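Local coordinates for uncharacterized ParM protein (Staphylococcus aureus, PDB 3JS6) that probably assembles into dynamic actin-like filaments that segregate plasmid DNA in dividing cells, at residues 23-28 against 101-106; 29-34 against 78-83; 37-42 against 73-78; 50-55 against 143-148; 94-99 against 139-144. All blocks are in the same frame, centred on the assembly; numbering follows the deposited sequence.

Contact 1: 23-28 against 101-106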
# COMPACT_ATOMS: atom_id res chain seq x y z
N GLU A 23 -0.60 -11.29 -11.20
CA GLU A 23 -1.92 -10.89 -10.74
C GLU A 23 -1.83 -9.84 -9.63
O GLU A 23 -0.96 -9.92 -8.76
CB GLU A 23 -2.65 -12.13 -10.21
CG GLU A 23 -3.67 -12.79 -11.14
CD GLU A 23 -3.33 -12.75 -12.62
OE1 GLU A 23 -2.40 -13.46 -13.08
OE2 GLU A 23 -4.02 -11.98 -13.34
N LYS A 24 -2.71 -8.85 -9.65
CA LYS A 24 -2.66 -7.86 -8.58
C LYS A 24 -4.02 -7.29 -8.28
O LYS A 24 -4.93 -7.47 -9.06
CB LYS A 24 -1.64 -6.75 -8.92
CG LYS A 24 -1.87 -6.02 -10.22
CD LYS A 24 -0.71 -5.06 -10.49
CE LYS A 24 -0.99 -4.15 -11.67
NZ LYS A 24 0.06 -3.08 -11.82
N PHE A 25 -4.18 -6.66 -7.11
CA PHE A 25 -5.44 -6.04 -6.75
C PHE A 25 -5.23 -4.85 -5.84
O PHE A 25 -4.20 -4.74 -5.18
CB PHE A 25 -6.39 -7.06 -6.06
CG PHE A 25 -6.01 -7.41 -4.63
CD1 PHE A 25 -6.25 -6.51 -3.58
CD2 PHE A 25 -5.40 -8.64 -4.34
CE1 PHE A 25 -5.89 -6.82 -2.27
CE2 PHE A 25 -5.04 -8.97 -3.04
CZ PHE A 25 -5.28 -8.05 -1.99
N VAL A 26 -6.20 -3.92 -5.85
CA VAL A 26 -6.17 -2.76 -4.97
C VAL A 26 -7.66 -2.56 -4.62
O VAL A 26 -8.49 -2.39 -5.48
CB VAL A 26 -5.52 -1.51 -5.65
CG1 VAL A 26 -6.16 -1.21 -7.01
CG2 VAL A 26 -5.62 -0.30 -4.67
N ILE A 27 -7.96 -2.69 -3.33
CA ILE A 27 -9.32 -2.67 -2.81
C ILE A 27 -9.33 -1.86 -1.53
O ILE A 27 -8.37 -1.92 -0.75
CB ILE A 27 -9.75 -4.14 -2.48
CG1 ILE A 27 -9.72 -4.97 -3.78
CG2 ILE A 27 -11.14 -4.19 -1.80
CD1 ILE A 27 -9.76 -6.48 -3.58
N PRO A 28 -10.42 -1.10 -1.28
CA PRO A 28 -10.53 -0.30 -0.07
C PRO A 28 -10.41 -1.18 1.17
O PRO A 28 -10.89 -2.30 1.18
CB PRO A 28 -11.92 0.32 -0.18
CG PRO A 28 -12.09 0.49 -1.66
CD PRO A 28 -11.55 -0.83 -2.20
N GLY A 101 -6.32 -14.74 1.06
CA GLY A 101 -7.19 -15.60 0.29
C GLY A 101 -7.35 -15.19 -1.17
O GLY A 101 -7.37 -16.06 -2.06
N LEU A 102 -7.45 -13.89 -1.43
CA LEU A 102 -7.60 -13.40 -2.81
C LEU A 102 -6.37 -13.76 -3.63
O LEU A 102 -6.49 -14.10 -4.81
CB LEU A 102 -7.76 -11.87 -2.85
CG LEU A 102 -9.14 -11.22 -2.98
CD1 LEU A 102 -8.92 -9.71 -3.25
CD2 LEU A 102 -9.98 -11.86 -4.12
N LEU A 103 -5.20 -13.64 -3.03
CA LEU A 103 -3.99 -13.99 -3.75
C LEU A 103 -3.93 -15.51 -3.96
O LEU A 103 -3.57 -15.97 -5.05
CB LEU A 103 -2.74 -13.49 -3.03
CG LEU A 103 -2.60 -11.95 -2.90
CD1 LEU A 103 -1.23 -11.61 -2.29
CD2 LEU A 103 -2.74 -11.26 -4.27
N ALA A 104 -4.35 -16.28 -2.94
CA ALA A 104 -4.34 -17.74 -3.04
C ALA A 104 -5.25 -18.22 -4.16
O ALA A 104 -4.94 -19.20 -4.86
CB ALA A 104 -4.77 -18.40 -1.69
N ARG A 105 -6.37 -17.53 -4.36
CA ARG A 105 -7.30 -17.92 -5.39
C ARG A 105 -6.68 -17.82 -6.79
O ARG A 105 -7.16 -18.42 -7.74
CB ARG A 105 -8.57 -17.06 -5.32
CG ARG A 105 -9.75 -17.65 -6.10
CD ARG A 105 -10.05 -16.81 -7.34
NE ARG A 105 -10.39 -15.43 -6.98
CZ ARG A 105 -11.59 -15.04 -6.57
NH1 ARG A 105 -11.80 -13.76 -6.26
NH2 ARG A 105 -12.59 -15.91 -6.49
N GLU A 106 -5.61 -17.03 -6.92
CA GLU A 106 -4.95 -16.88 -8.22
C GLU A 106 -4.00 -18.04 -8.53
O GLU A 106 -3.39 -18.07 -9.58
CB GLU A 106 -4.19 -15.55 -8.28
CG GLU A 106 -5.10 -14.31 -8.25
CD GLU A 106 -6.17 -14.34 -9.34
OE1 GLU A 106 -5.92 -14.90 -10.44
OE2 GLU A 106 -7.27 -13.80 -9.12
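The packing of helix 90-104 onto strand 23-33, a helix-on-sheet layer of an actin-like domain, is illustrated by Phe-25 and Ile-27 meeting Leu-102 and Leu-103. Phe-25 is the hub. Its CG stands between the backbone N and the carbonyl carbon (chi1 74°), and from there the ring is met by two leucines in different ways. Leu-102 CD1 sits 3.8 Å from the centroid of the Phe-25 ring, only 10° off the ring normal, a CH-pi contact over the middle of the face. Leu-103 comes to the edge instead, with its CD2 3.5 Å from Phe-25 CE2 and close to the ring plane. The same Leu-102 methyl also meets Ile-27 tip to tip; at 3.4 Å, CD1 of Ile-27 and CD1 of Leu-102 are closer than carbons usually pack.

Strand 23-33 belongs to the large mixed sheet of the domain, and the helix covers more of that sheet than this one strand. Leu-103 reaches on to Met-7 and Leu-9 of strand 4-11 and to Ile-20, while Ile-27 and Leu-102 both touch Phe-66.

Toward the start of the strand the chemistry changes. Glu-23 and Glu-106 cross at about a right angle, CG of Glu-23 lying 3.2 Å from OE1 of Glu-106. No hydrogen bond joins them, and OE2 of Glu-23 is 4.5 Å from OE1 of Glu-106. Two like charges so near each other may raise the proton affinity of one carboxylate, although Glu-23 lies exposed to solvent, which should soften the repulsion.

Contact 2: 29-34 against 78-83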
# COMPACT_ATOMS: atom_id res chain seq x y z
N SER A 29 -9.77 -0.66 2.21
CA SER A 29 -9.58 -1.40 3.44
C SER A 29 -10.89 -1.42 4.23
O SER A 29 -11.02 -0.77 5.26
CB SER A 29 -8.45 -0.74 4.24
OG SER A 29 -8.28 -1.36 5.50
N ARG A 30 -11.87 -2.16 3.72
CA ARG A 30 -13.21 -2.28 4.30
C ARG A 30 -13.58 -3.74 4.20
O ARG A 30 -13.16 -4.43 3.29
CB ARG A 30 -14.26 -1.50 3.48
CG ARG A 30 -14.17 0.01 3.54
CD ARG A 30 -15.10 0.67 2.52
NE ARG A 30 -16.52 0.38 2.74
CZ ARG A 30 -17.22 0.80 3.79
NH1 ARG A 30 -16.63 1.52 4.74
NH2 ARG A 30 -18.51 0.52 3.88
N ILE A 31 -14.39 -4.22 5.13
CA ILE A 31 -14.79 -5.61 5.10
C ILE A 31 -16.26 -5.72 5.52
O ILE A 31 -16.77 -4.88 6.25
CB ILE A 31 -13.88 -6.45 6.02
CG1 ILE A 31 -14.05 -7.93 5.73
CG2 ILE A 31 -14.19 -6.14 7.49
CD1 ILE A 31 -12.95 -8.78 6.34
N GLY A 32 -16.94 -6.75 5.02
CA GLY A 32 -18.34 -6.96 5.38
C GLY A 32 -18.59 -8.41 5.75
O GLY A 32 -17.66 -9.22 5.91
N ARG A 33 -19.86 -8.75 5.87
CA ARG A 33 -20.24 -10.11 6.22
C ARG A 33 -21.59 -10.36 5.63
O ARG A 33 -22.45 -9.48 5.66
CB ARG A 33 -20.32 -10.25 7.75
CG ARG A 33 -20.98 -11.53 8.18
CD ARG A 33 -20.81 -11.79 9.67
NE ARG A 33 -21.71 -12.85 10.11
CZ ARG A 33 -21.63 -13.45 11.29
NH1 ARG A 33 -20.68 -13.10 12.15
NH2 ARG A 33 -22.50 -14.40 11.61
N LYS A 34 -21.80 -11.54 5.06
CA LYS A 34 -23.11 -11.77 4.49
C LYS A 34 -23.97 -12.45 5.52
O LYS A 34 -23.69 -13.57 5.95
CB LYS A 34 -23.04 -12.56 3.18
CG LYS A 34 -22.52 -13.96 3.28
CD LYS A 34 -22.67 -14.67 1.95
CE LYS A 34 -24.12 -14.73 1.48
NZ LYS A 34 -24.27 -15.43 0.17
N LYS A 78 -17.71 -2.09 6.48
CA LYS A 78 -17.16 -1.20 7.50
C LYS A 78 -15.65 -1.04 7.28
O LYS A 78 -15.00 -1.96 6.81
CB LYS A 78 -17.45 -1.78 8.88
CG LYS A 78 -16.77 -1.01 9.99
CD LYS A 78 -16.92 -1.72 11.33
CE LYS A 78 -18.37 -1.72 11.81
NZ LYS A 78 -18.48 -2.28 13.19
N ASP A 79 -15.10 0.12 7.61
CA ASP A 79 -13.66 0.32 7.46
C ASP A 79 -12.94 -0.54 8.49
O ASP A 79 -13.45 -0.73 9.58
CB ASP A 79 -13.30 1.80 7.68
CG ASP A 79 -13.74 2.70 6.53
OD1 ASP A 79 -13.89 3.91 6.74
OD2 ASP A 79 -13.94 2.19 5.41
N THR A 80 -11.78 -1.09 8.16
CA THR A 80 -11.04 -1.92 9.11
C THR A 80 -10.17 -1.07 10.03
O THR A 80 -9.77 0.03 9.67
CB THR A 80 -10.11 -2.93 8.39
OG1 THR A 80 -9.24 -2.22 7.52
CG2 THR A 80 -10.94 -3.96 7.57
N ALA A 81 -9.86 -1.60 11.21
CA ALA A 81 -9.03 -0.91 12.18
C ALA A 81 -7.74 -0.47 11.51
O ALA A 81 -7.15 -1.22 10.71
CB ALA A 81 -8.73 -1.82 13.34
N SER A 82 -7.30 0.73 11.85
CA SER A 82 -6.07 1.27 11.28
C SER A 82 -5.13 1.86 12.34
O SER A 82 -4.07 2.40 12.02
CB SER A 82 -6.43 2.33 10.22
OG SER A 82 -7.34 3.28 10.74
N THR A 83 -5.52 1.74 13.61
CA THR A 83 -4.68 2.24 14.70
C THR A 83 -3.42 1.40 14.80
O THR A 83 -3.33 0.33 14.20
CB THR A 83 -5.40 2.19 16.07
OG1 THR A 83 -6.10 0.94 16.20
CG2 THR A 83 -6.38 3.35 16.20
O HOH W 1 -10.01 1.63 6.56
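Ile-31 and Lys-78 form an antiparallel hydrogen-bonded pair, with Ile-31 N donating to Lys-78 O at 2.9 Å and Lys-78 N to Ile-31 O at 3.0 Å. One step along, Arg-30 and Asp-79 make the adjoining non-hydrogen-bonded pair, whose CA atoms are 4.1 Å apart. Past the strand proper, Thr-80 N donates almost straight to Ser-29 O (3.0 Å, 168°). That carbonyl oxygen is gripped a second time by a water, which donates to it at 2.9 Å and makes a weak bond to Thr-80 O.

The short strand 78-79 thus adds to strand 23-33 within the large sheet of the actin-like domain, while Gly-32, the residue after Ile-31, bonds Leu-65 of strand 64-66. On one side of the sheet, CG2 of Ile-31 and CG2 of Thr-80 touch at 3.9 Å, their side chains crossing at about a right angle, and helix 90-104 lies against both, Asp-94 touching Ile-31 and Leu-95 touching Thr-80.

The other side carries Arg-30 and Asp-79. NH1 of Arg-30 makes a salt bridge to OD2 of Asp-79, with the guanidinium and carboxylate planes 88° apart, although the position of OD2 is doubtful in the model. A bend at chi3 (62°) places NE, and the guanidinium beyond it lies with one face over Lys-78 N, 3.7 Å from that plane and toward the rim. NH2 of Arg-30 has a separate carboxylate partner in Asp-71.

Contact 3: 37-42 against 73-78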
# COMPACT_ATOMS: atom_id res chain seq x y z
N GLU A 37 -30.09 -11.28 7.12
CA GLU A 37 -31.00 -10.14 7.21
C GLU A 37 -31.10 -9.51 5.82
O GLU A 37 -30.78 -8.33 5.63
CB GLU A 37 -30.50 -9.14 8.25
CG GLU A 37 -30.50 -9.71 9.67
CD GLU A 37 -30.51 -8.63 10.76
OE1 GLU A 37 -31.43 -7.79 10.77
OE2 GLU A 37 -29.59 -8.63 11.62
N ASN A 38 -31.57 -10.31 4.87
CA ASN A 38 -31.71 -9.92 3.47
C ASN A 38 -32.20 -8.52 3.17
O ASN A 38 -33.11 -7.98 3.81
CB ASN A 38 -32.60 -10.92 2.73
CG ASN A 38 -32.02 -12.31 2.72
OD1 ASN A 38 -30.81 -12.48 2.56
ND2 ASN A 38 -32.87 -13.31 2.88
N ASN A 39 -31.58 -7.95 2.15
CA ASN A 39 -31.86 -6.60 1.72
C ASN A 39 -32.88 -6.64 0.59
O ASN A 39 -33.34 -7.71 0.19
CB ASN A 39 -30.55 -5.97 1.27
CG ASN A 39 -29.40 -6.30 2.21
OD1 ASN A 39 -29.38 -5.84 3.36
ND2 ASN A 39 -28.46 -7.11 1.75
N GLN A 40 -33.23 -5.47 0.07
CA GLN A 40 -34.18 -5.40 -1.01
C GLN A 40 -33.50 -5.77 -2.33
O GLN A 40 -33.99 -6.64 -3.04
CB GLN A 40 -34.80 -4.00 -1.09
CG GLN A 40 -35.76 -3.67 0.06
CD GLN A 40 -36.29 -2.26 -0.05
OE1 GLN A 40 -36.78 -1.84 -1.10
NE2 GLN A 40 -36.19 -1.51 1.04
N LEU A 41 -32.38 -5.12 -2.65
CA LEU A 41 -31.65 -5.41 -3.89
C LEU A 41 -30.24 -5.99 -3.74
O LEU A 41 -29.87 -6.94 -4.44
CB LEU A 41 -31.51 -4.17 -4.76
CG LEU A 41 -32.68 -3.51 -5.48
CD1 LEU A 41 -32.08 -2.58 -6.53
CD2 LEU A 41 -33.58 -4.54 -6.15
N LYS A 42 -29.45 -5.39 -2.87
CA LYS A 42 -28.06 -5.81 -2.68
C LYS A 42 -27.94 -7.31 -2.42
O LYS A 42 -28.51 -7.82 -1.46
CB LYS A 42 -27.45 -5.02 -1.52
CG LYS A 42 -27.42 -3.51 -1.78
CD LYS A 42 -26.83 -2.79 -0.59
CE LYS A 42 -26.42 -1.36 -0.95
NZ LYS A 42 -25.62 -0.76 0.16
N THR A 73 -23.11 -5.07 -2.62
CA THR A 73 -23.70 -6.36 -2.30
C THR A 73 -24.16 -6.50 -0.86
O THR A 73 -24.87 -7.45 -0.51
CB THR A 73 -22.73 -7.54 -2.65
OG1 THR A 73 -23.48 -8.74 -2.83
CG2 THR A 73 -21.71 -7.77 -1.55
N THR A 74 -23.78 -5.56 -0.01
CA THR A 74 -24.17 -5.65 1.38
C THR A 74 -24.22 -4.27 2.01
O THR A 74 -23.73 -3.29 1.44
CB THR A 74 -23.14 -6.54 2.15
OG1 THR A 74 -23.56 -6.71 3.52
CG2 THR A 74 -21.76 -5.88 2.13
N ASN A 75 -24.77 -4.22 3.20
CA ASN A 75 -24.86 -2.98 3.89
C ASN A 75 -23.93 -3.11 5.09
O ASN A 75 -23.70 -2.15 5.81
CB ASN A 75 -26.31 -2.69 4.30
CG ASN A 75 -27.14 -2.26 3.11
OD1 ASN A 75 -26.90 -1.20 2.54
ND2 ASN A 75 -28.11 -3.09 2.73
N THR A 76 -23.33 -4.36 5.29
CA THR A 76 -22.41 -4.64 6.45
C THR A 76 -21.01 -4.05 6.29
O THR A 76 -20.22 -4.14 7.23
CB THR A 76 -22.28 -6.17 6.71
OG1 THR A 76 -21.73 -6.80 5.54
CG2 THR A 76 -23.63 -6.77 7.03
N GLY A 77 -20.68 -3.46 5.16
CA GLY A 77 -19.36 -2.89 4.91
C GLY A 77 -18.93 -1.91 6.00
O GLY A 77 -19.69 -1.00 6.36
N LYS A 78 -17.71 -2.09 6.48
CA LYS A 78 -17.16 -1.20 7.50
C LYS A 78 -15.65 -1.04 7.28
O LYS A 78 -15.00 -1.96 6.81
CB LYS A 78 -17.45 -1.78 8.88
CG LYS A 78 -16.77 -1.01 9.99
CD LYS A 78 -16.92 -1.72 11.33
CE LYS A 78 -18.37 -1.72 11.81
NZ LYS A 78 -18.48 -2.28 13.19
O HOH W 2 -26.60 -6.32 4.36
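Asn-75 is met by Lys-42 and Asn-39 at the two polar atoms of its amide. Its OD1 accepts from Lys-42 NZ at 2.7 Å, the ammonium standing above the carbonyl plane, 49° out of it. Its ND2 donates weakly to Asn-39 OD1, 3.1 Å away, the two amide planes being 81° apart as the side chains slide past each other in opposite directions. Lys-42 gets there with an extended chain: chi2 of 179° keeps CD anti to CA, and the chain crosses Asn-75 at about a right angle.

Further bonds help to position these groups. Asn-39 ND2 turns back on its own loop to Lys-42 O at 3.3 Å, so both ends of the Asn-39 amide are occupied. A water donates to Asn-39 OD1 and accepts from Asn-75 N, each at 3.0 Å. Lys-42 NZ reaches Thr-74 O weakly and also bonds Asp-71 O, at the helical turn 70-73.

The contact joins two surface loops of the actin-like domain, one following strand 23-33 and the other leading into strand 78-79. The partners of the ammonium here include the carbonyl oxygens of Asn-75, Thr-74 and Asp-71; its charge may polarise the Asn-75 amide and make ND2 a somewhat stronger donor.

Contact 4: 50-55 against 143-148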
# COMPACT_ATOMS: atom_id res chain seq x y z
N ASP A 50 -17.63 -7.23 -8.33
CA ASP A 50 -16.23 -7.45 -7.99
C ASP A 50 -16.10 -7.55 -6.48
O ASP A 50 -15.63 -6.62 -5.80
CB ASP A 50 -15.36 -6.31 -8.53
CG ASP A 50 -13.87 -6.59 -8.37
OD1 ASP A 50 -13.53 -7.75 -8.03
OD2 ASP A 50 -13.05 -5.66 -8.59
N VAL A 51 -16.58 -8.67 -5.95
CA VAL A 51 -16.54 -8.92 -4.51
C VAL A 51 -16.59 -10.44 -4.32
O VAL A 51 -17.23 -11.14 -5.09
CB VAL A 51 -17.73 -8.22 -3.79
CG1 VAL A 51 -19.05 -8.80 -4.27
CG2 VAL A 51 -17.61 -8.39 -2.27
N SER A 52 -15.89 -10.94 -3.31
CA SER A 52 -15.86 -12.38 -3.05
C SER A 52 -16.29 -12.75 -1.63
O SER A 52 -16.34 -11.91 -0.74
CB SER A 52 -14.45 -12.93 -3.30
OG SER A 52 -14.09 -12.80 -4.66
N GLU A 53 -16.60 -14.03 -1.45
CA GLU A 53 -17.02 -14.56 -0.16
C GLU A 53 -15.89 -15.39 0.37
O GLU A 53 -15.32 -16.20 -0.37
CB GLU A 53 -18.27 -15.42 -0.31
CG GLU A 53 -19.45 -14.69 -0.89
CD GLU A 53 -20.69 -15.56 -0.96
OE1 GLU A 53 -20.55 -16.81 -1.06
OE2 GLU A 53 -21.81 -15.00 -0.92
N PHE A 54 -15.58 -15.20 1.66
CA PHE A 54 -14.49 -15.93 2.30
C PHE A 54 -14.93 -16.68 3.56
O PHE A 54 -15.55 -16.10 4.46
CB PHE A 54 -13.37 -14.96 2.71
CG PHE A 54 -12.79 -14.18 1.57
CD1 PHE A 54 -13.48 -13.11 1.00
CD2 PHE A 54 -11.57 -14.55 1.03
CE1 PHE A 54 -12.94 -12.42 -0.09
CE2 PHE A 54 -11.03 -13.87 -0.06
CZ PHE A 54 -11.72 -12.81 -0.62
N ILE A 55 -14.62 -17.98 3.60
CA ILE A 55 -14.90 -18.80 4.78
C ILE A 55 -13.54 -19.27 5.26
O ILE A 55 -12.79 -19.93 4.52
CB ILE A 55 -15.79 -20.01 4.45
CG1 ILE A 55 -17.19 -19.52 4.08
CG2 ILE A 55 -15.88 -20.94 5.66
CD1 ILE A 55 -18.12 -20.64 3.63
N ILE A 143 -8.75 -21.52 3.44
CA ILE A 143 -9.62 -20.42 3.07
C ILE A 143 -10.41 -20.86 1.85
O ILE A 143 -9.86 -21.39 0.89
CB ILE A 143 -8.83 -19.13 2.72
CG1 ILE A 143 -8.06 -18.65 3.95
CG2 ILE A 143 -9.80 -18.04 2.22
CD1 ILE A 143 -7.21 -17.46 3.66
N GLU A 144 -11.71 -20.64 1.90
CA GLU A 144 -12.58 -20.98 0.79
C GLU A 144 -12.99 -19.64 0.18
O GLU A 144 -13.62 -18.81 0.86
CB GLU A 144 -13.81 -21.72 1.33
CG GLU A 144 -14.60 -22.49 0.31
CD GLU A 144 -15.97 -22.86 0.81
OE1 GLU A 144 -16.94 -22.09 0.58
OE2 GLU A 144 -16.09 -23.93 1.45
N ILE A 145 -12.63 -19.42 -1.08
CA ILE A 145 -12.95 -18.17 -1.77
C ILE A 145 -14.01 -18.50 -2.80
O ILE A 145 -13.78 -19.34 -3.69
CB ILE A 145 -11.72 -17.55 -2.49
CG1 ILE A 145 -10.57 -17.37 -1.51
CG2 ILE A 145 -12.10 -16.16 -3.05
CD1 ILE A 145 -9.61 -18.56 -1.43
N ASP A 146 -15.18 -17.88 -2.66
CA ASP A 146 -16.29 -18.14 -3.57
C ASP A 146 -16.48 -19.65 -3.77
O ASP A 146 -16.59 -20.15 -4.90
CB ASP A 146 -16.02 -17.43 -4.91
CG ASP A 146 -16.05 -15.92 -4.78
OD1 ASP A 146 -15.32 -15.24 -5.54
OD2 ASP A 146 -16.80 -15.41 -3.91
N GLY A 147 -16.48 -20.38 -2.65
CA GLY A 147 -16.66 -21.82 -2.67
C GLY A 147 -15.45 -22.69 -3.02
O GLY A 147 -15.53 -23.91 -2.93
N ILE A 148 -14.32 -22.10 -3.40
CA ILE A 148 -13.14 -22.88 -3.76
C ILE A 148 -12.13 -22.95 -2.61
O ILE A 148 -11.56 -21.94 -2.21
CB ILE A 148 -12.43 -22.27 -5.00
CG1 ILE A 148 -13.41 -22.15 -6.18
CG2 ILE A 148 -11.23 -23.11 -5.38
CD1 ILE A 148 -13.96 -23.48 -6.68
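Asp-146 grips strand 52-56 with both carboxylate oxygens while its backbone continues the pairing. OD1 accepts from Ser-52 OG at 2.9 Å on the syn side, and OD2 takes Glu-53 N at 2.8 Å from above the carboxylate plane. Asp-146 N then returns a nearly straight bond to Glu-53 O (2.8 Å, 169°). The residue stands in a type I' turn from Ile-145 to Ile-148, the tight connection of a beta-hairpin, and takes positive phi there.

Further along, Ile-55 and Glu-144 form an antiparallel hydrogen-bonded pair. The face of Phe-54, Ile-143 and Ile-145 is buried: CE2 of Phe-54 lies 3.8 Å from CG1 of Ile-145, and Ile-143 CG2 comes to the ring edge at CD2. On the other, partly exposed face Ile-55 and Glu-144 run side by side in the same direction, Ile-55 CD1 being 3.6 Å from Glu-144 OE1. Glu-53, also partly exposed, forms a salt bridge with Lys-34.

Strand 52-56 lies between strands 64-66 and 141-145 in the sheet, Phe-54 touches Cys-98 and Leu-102 of helix 90-104, and Arg-105 donates a hydrogen bond to Ser-52 OG and makes a salt bridge to Asp-146 OD1.

Contact 5: 94-99 against 139-144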
# COMPACT_ATOMS: atom_id res chain seq x y z
N ASP A 94 -9.25 -10.04 10.01
CA ASP A 94 -10.09 -10.62 8.96
C ASP A 94 -9.63 -10.10 7.58
O ASP A 94 -9.61 -10.86 6.60
CB ASP A 94 -11.57 -10.27 9.18
CG ASP A 94 -12.19 -11.02 10.37
OD1 ASP A 94 -13.28 -10.62 10.83
OD2 ASP A 94 -11.61 -12.02 10.85
N LEU A 95 -9.29 -8.82 7.52
CA LEU A 95 -8.80 -8.21 6.29
C LEU A 95 -7.55 -8.98 5.80
O LEU A 95 -7.41 -9.28 4.61
CB LEU A 95 -8.42 -6.76 6.54
CG LEU A 95 -7.79 -6.00 5.35
CD1 LEU A 95 -8.84 -5.79 4.24
CD2 LEU A 95 -7.25 -4.65 5.83
N VAL A 96 -6.64 -9.28 6.72
CA VAL A 96 -5.42 -10.01 6.35
C VAL A 96 -5.78 -11.38 5.74
O VAL A 96 -5.26 -11.76 4.68
CB VAL A 96 -4.49 -10.19 7.57
CG1 VAL A 96 -3.33 -11.14 7.22
CG2 VAL A 96 -3.93 -8.83 7.98
N GLU A 97 -6.68 -12.13 6.39
CA GLU A 97 -7.08 -13.43 5.85
C GLU A 97 -7.72 -13.32 4.45
O GLU A 97 -7.42 -14.13 3.57
CB GLU A 97 -8.07 -14.16 6.78
CG GLU A 97 -7.52 -14.52 8.16
CD GLU A 97 -6.28 -15.37 8.08
OE1 GLU A 97 -6.32 -16.38 7.35
OE2 GLU A 97 -5.28 -15.03 8.73
N CYS A 98 -8.64 -12.37 4.24
CA CYS A 98 -9.27 -12.21 2.91
C CYS A 98 -8.26 -11.80 1.81
O CYS A 98 -8.40 -12.20 0.66
CB CYS A 98 -10.40 -11.18 2.96
SG CYS A 98 -11.74 -11.71 4.05
N SER A 99 -7.29 -10.98 2.19
CA SER A 99 -6.26 -10.50 1.27
C SER A 99 -5.37 -11.69 0.88
O SER A 99 -5.04 -11.91 -0.28
CB SER A 99 -5.43 -9.40 1.94
OG SER A 99 -6.23 -8.26 2.20
N LYS A 139 1.40 -18.49 9.43
CA LYS A 139 0.60 -19.64 9.83
C LYS A 139 -0.13 -20.24 8.65
O LYS A 139 -0.34 -19.59 7.63
CB LYS A 139 -0.41 -19.26 10.92
CG LYS A 139 -1.51 -18.32 10.49
CD LYS A 139 -2.40 -17.96 11.67
CE LYS A 139 -3.36 -16.83 11.32
NZ LYS A 139 -4.17 -16.41 12.48
N SER A 140 -0.52 -21.50 8.80
CA SER A 140 -1.25 -22.19 7.76
C SER A 140 -2.71 -21.90 7.95
O SER A 140 -3.13 -21.57 9.05
CB SER A 140 -1.04 -23.71 7.87
OG SER A 140 0.21 -24.08 7.31
N ARG A 141 -3.48 -22.00 6.87
CA ARG A 141 -4.91 -21.79 7.02
C ARG A 141 -5.70 -22.29 5.84
O ARG A 141 -5.19 -22.35 4.73
CB ARG A 141 -5.22 -20.32 7.25
CG ARG A 141 -4.89 -19.38 6.10
CD ARG A 141 -3.51 -18.75 6.34
NE ARG A 141 -3.66 -17.52 7.12
CZ ARG A 141 -2.73 -16.57 7.27
NH1 ARG A 141 -1.54 -16.70 6.68
NH2 ARG A 141 -2.98 -15.49 8.02
N LEU A 142 -6.94 -22.66 6.08
CA LEU A 142 -7.82 -23.12 5.02
C LEU A 142 -8.74 -21.94 4.69
O LEU A 142 -9.44 -21.40 5.57
CB LEU A 142 -8.69 -24.29 5.49
CG LEU A 142 -9.73 -24.68 4.43
CD1 LEU A 142 -9.00 -25.30 3.25
CD2 LEU A 142 -10.75 -25.67 5.00
N ILE A 143 -8.75 -21.52 3.44
CA ILE A 143 -9.62 -20.42 3.07
C ILE A 143 -10.41 -20.86 1.85
O ILE A 143 -9.86 -21.39 0.89
CB ILE A 143 -8.83 -19.13 2.72
CG1 ILE A 143 -8.06 -18.65 3.95
CG2 ILE A 143 -9.80 -18.04 2.22
CD1 ILE A 143 -7.21 -17.46 3.66
N GLU A 144 -11.71 -20.64 1.90
CA GLU A 144 -12.58 -20.98 0.79
C GLU A 144 -12.99 -19.64 0.18
O GLU A 144 -13.62 -18.81 0.86
CB GLU A 144 -13.81 -21.72 1.33
CG GLU A 144 -14.60 -22.49 0.31
CD GLU A 144 -15.97 -22.86 0.81
OE1 GLU A 144 -16.94 -22.09 0.58
OE2 GLU A 144 -16.09 -23.93 1.45
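Glu-97 meets the guanidinium of Arg-141 with both carboxylate oxygens, a two-pronged salt bridge in the buried layer where helix 90-104 packs on the large sheet of the actin-like domain. The axes of helix segment 94-99 and strand segment 141-144 are inclined at 73° and approach to 9.9 Å. Arg-141 NE donates to the syn lone pair of Glu-97 OE1 at 2.9 Å, while NH2 reaches OE2 of Glu-97 at a very short 2.5 Å. The pairing is not flat: carboxylate and guanidinium planes are turned 40° against each other, and OE1 lies somewhat out of the guanidinium plane.

Both partners fold to meet. Glu-97 bends at chi2 (-57°), which sets CD, and the arginine chain is bent at both chi2 and chi3. Lys-139, two residues before the arginine, lays its CG over the centre of the guanidinium face, 3.9 Å above the plane. Its NZ stays 4.1 Å from Glu-97 OE2, beyond a salt bridge, but its charge may add to the stabilisation of the buried carboxylate. The third guanidinium nitrogen, NH1, makes a weak hydrogen bond to Leu-137 O at the end of helix 128-137.

Two residues on from Arg-141, Ile-143 points toward the helix and sets a methyl against its backbone, CD1 of Ile-143 ending 3.3 Å from the carbonyl O of Glu-97.

Overall arrangement
From the N terminus, strand 23-33 opens contact 1, whose loop closes only at the end of helix 90-104. Nested within that loop is contact 2, which brings strand 78-79 back to strand 23-33, and inside it lies contact 3, joining two loops farther out; contacts 2 and 3 share Lys-78. Contact 4 starts at strand 52-56 and closes past the helix on strand 141-145, so it crosses contacts 1, 2 and 3. Contact 5 crosses contact 1, follows contacts 2 and 3 in series, and ends with contact 4 on the same strand. Contacts 1 and 5 lay one helix on the sheet, contacts 2 and 4 pair strands within it, and contact 3 joins two loops at its margin.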